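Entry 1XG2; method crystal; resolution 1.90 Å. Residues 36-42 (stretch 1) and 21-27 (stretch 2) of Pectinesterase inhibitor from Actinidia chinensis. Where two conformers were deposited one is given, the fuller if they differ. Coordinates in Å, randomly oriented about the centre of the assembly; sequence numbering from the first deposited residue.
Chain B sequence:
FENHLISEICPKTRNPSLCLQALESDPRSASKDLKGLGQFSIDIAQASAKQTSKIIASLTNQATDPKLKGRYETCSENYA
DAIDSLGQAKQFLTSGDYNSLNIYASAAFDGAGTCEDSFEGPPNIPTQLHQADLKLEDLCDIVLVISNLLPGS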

# COMPACT_ATOMS: atom_id res chain seq x y z
N GLY B 36 23.46 14.89 7.83
CA GLY B 36 23.11 15.70 8.99
C GLY B 36 21.78 16.42 8.85
O GLY B 36 21.00 16.44 9.79
N LEU B 37 21.52 17.00 7.68
CA LEU B 37 20.24 17.67 7.43
C LEU B 37 19.13 16.64 7.46
O LEU B 37 18.07 16.90 8.02
CB LEU B 37 20.26 18.42 6.09
CG LEU B 37 21.27 19.56 6.03
CD1 LEU B 37 21.39 20.09 4.61
CD2 LEU B 37 20.90 20.67 6.99
N GLY B 38 19.40 15.44 6.92
CA GLY B 38 18.47 14.32 6.96
C GLY B 38 18.04 13.91 8.36
O GLY B 38 16.85 13.80 8.64
N GLN B 39 19.00 13.71 9.25
CA GLN B 39 18.69 13.31 10.62
C GLN B 39 17.89 14.39 11.33
O GLN B 39 16.96 14.10 12.08
CB GLN B 39 19.95 12.98 11.43
CG GLN B 39 20.74 11.75 10.94
CD GLN B 39 20.04 10.40 11.20
OE1 GLN B 39 18.89 10.37 11.67
NE2 GLN B 39 20.71 9.31 10.89
N PHE B 40 18.23 15.64 11.06
CA PHE B 40 17.54 16.76 11.69
C PHE B 40 16.09 16.78 11.23
O PHE B 40 15.17 16.96 12.03
CB PHE B 40 18.24 18.08 11.32
CG PHE B 40 17.64 19.27 11.98
CD1 PHE B 40 17.94 19.58 13.29
CD2 PHE B 40 16.74 20.08 11.29
CE1 PHE B 40 17.37 20.69 13.92
CE2 PHE B 40 16.16 21.18 11.91
CZ PHE B 40 16.49 21.49 13.22
N SER B 41 15.92 16.57 9.93
CA SER B 41 14.61 16.64 9.31
C SER B 41 13.74 15.46 9.75
O SER B 41 12.55 15.59 9.99
CB SER B 41 14.79 16.62 7.80
OG SER B 41 15.27 18.02 7.41
N ILE B 42 14.31 14.28 9.97
CA ILE B 42 13.53 13.16 10.50
C ILE B 42 13.07 13.50 11.92
O ILE B 42 11.93 13.28 12.26
CB ILE B 42 14.32 11.82 10.49
CG1 ILE B 42 14.66 11.39 9.06
CG2 ILE B 42 13.52 10.70 11.16
CD1 ILE B 42 15.77 10.33 9.01
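Stretch 2 21-27: QALESDP

Stretch 1 is helical throughout, with phi/psi values from -57/-51 at Gly 38 to -70/-34 at Ser 41, and it belongs to a helix that continues beyond both ends. Its i to i+4 hydrogen bonds confirm the assignment: Phe 40 N to Gly 36 O at 3.2 Å, Ser 41 N to Leu 37 O at 2.9 Å and Ile 42 N to Gly 38 O at 2.9 Å. Stretch 2 enters as the last part of a helix and leaves as a turn. Phi/psi drifts from -69/-36 at Leu 23 to -77/-8 at Ser 25, then opens to -83/111 at Asp 26. Here the spacing of the bonds shortens to i to i+3, with Ser 25 N to Ala 22 O at 3.2 Å and Asp 26 N to Leu 23 O at 3.3 Å. From first CA to last, stretch 2 runs broadly antiparallel to stretch 1, at an oblique angle. The backbones come nearest at Leu 37 and Leu 23, whose CA atoms are 7.5 Å apart, a spacing that leaves room for side chains between them.

No hydrogen bond joins the two stretches, and the 280 Å² buried between them rests on van der Waals contact, mostly between side chains. Phe 40 dominates, with 90 Å² covered. Its CA-to-CB bond points toward stretch 2, and chi1 of -177° (t) carries the ring to the turn. Asp 26 lies over one face: Asp 26 CB is 3.9 Å from the centroid of the Phe 40 ring and 20° off the normal, the geometry of a CH-pi contact, and 3.7 Å from Phe 40 CZ. At the ring edge, Ala 22 O approaches Phe 40 CE2 to 3.2 Å and Ser 25 OG approaches Phe 40 CZ to 3.5 Å. These two oxygens are themselves linked, Ser 25 OG donating to Ala 22 O at 2.6 Å, so the edge of the ring meets a polar pair already bonded within stretch 2.

Leu 23 supplies the apolar side of the contact. Its CA-to-CB bond points sideways, but the end of the side chain comes nearer, and Leu 23 CD2 lies 4.4 Å from both Leu 37 CD2 and Phe 40 CD2. Leu 23 CD2 is also 3.4 Å from Ser 41 OG. In the conformer given, Ser 41 OG donates to Leu 37 O at 3.1 Å; its proton is therefore spent inside its own helix, and the contact with Leu 23 CD2 is apolar on the leucine's part.

Gly 36, Gly 38, Gln 39 and Ile 42 make no contact with stretch 2.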

# COMPACT_ATOMS: atom_id res chain seq x y z
N GLN B 21 12.11 27.36 7.06
CA GLN B 21 11.89 27.64 8.47
C GLN B 21 12.44 26.50 9.34
O GLN B 21 13.12 26.74 10.34
CB GLN B 21 10.40 27.85 8.69
CG GLN B 21 9.95 28.22 10.07
CD GLN B 21 8.43 28.37 10.10
OE1 GLN B 21 7.75 27.79 10.96
NE2 GLN B 21 7.90 29.11 9.12
N ALA B 22 12.20 25.26 8.92
CA ALA B 22 12.62 24.09 9.67
C ALA B 22 14.14 23.95 9.67
O ALA B 22 14.74 23.74 10.72
CB ALA B 22 11.97 22.82 9.11
N LEU B 23 14.77 24.06 8.51
CA LEU B 23 16.21 23.92 8.39
C LEU B 23 16.96 25.09 9.05
O LEU B 23 18.00 24.90 9.67
CB LEU B 23 16.62 23.75 6.91
CG LEU B 23 16.12 22.44 6.26
CD1 LEU B 23 16.61 22.24 4.80
CD2 LEU B 23 16.49 21.23 7.09
N GLU B 24 16.40 26.30 8.96
CA GLU B 24 17.00 27.48 9.60
C GLU B 24 16.86 27.45 11.12
O GLU B 24 17.51 28.23 11.82
CB GLU B 24 16.40 28.77 9.05
CG GLU B 24 17.11 29.34 7.82
CD GLU B 24 16.52 30.68 7.38
OE1 GLU B 24 15.40 31.02 7.82
OE2 GLU B 24 17.18 31.38 6.57
N SER B 25 16.01 26.57 11.65
CA SER B 25 15.84 26.44 13.11
C SER B 25 17.01 25.68 13.76
O SER B 25 17.10 25.61 14.97
CB SER B 25 14.50 25.80 13.46
OG SER B 25 14.52 24.40 13.25
N ASP B 26 17.88 25.10 12.93
CA ASP B 26 19.12 24.45 13.38
C ASP B 26 20.24 25.49 13.58
O ASP B 26 20.73 26.04 12.60
CB ASP B 26 19.56 23.41 12.35
CG ASP B 26 20.74 22.56 12.80
OD1 ASP B 26 21.34 22.86 13.85
OD2 ASP B 26 21.13 21.56 12.16
N PRO B 27 20.66 25.76 14.81
CA PRO B 27 21.74 26.73 15.04
C PRO B 27 23.05 26.35 14.34
O PRO B 27 23.86 27.23 14.02
CB PRO B 27 21.94 26.71 16.57
CG PRO B 27 21.29 25.44 17.03
CD PRO B 27 20.18 25.16 16.07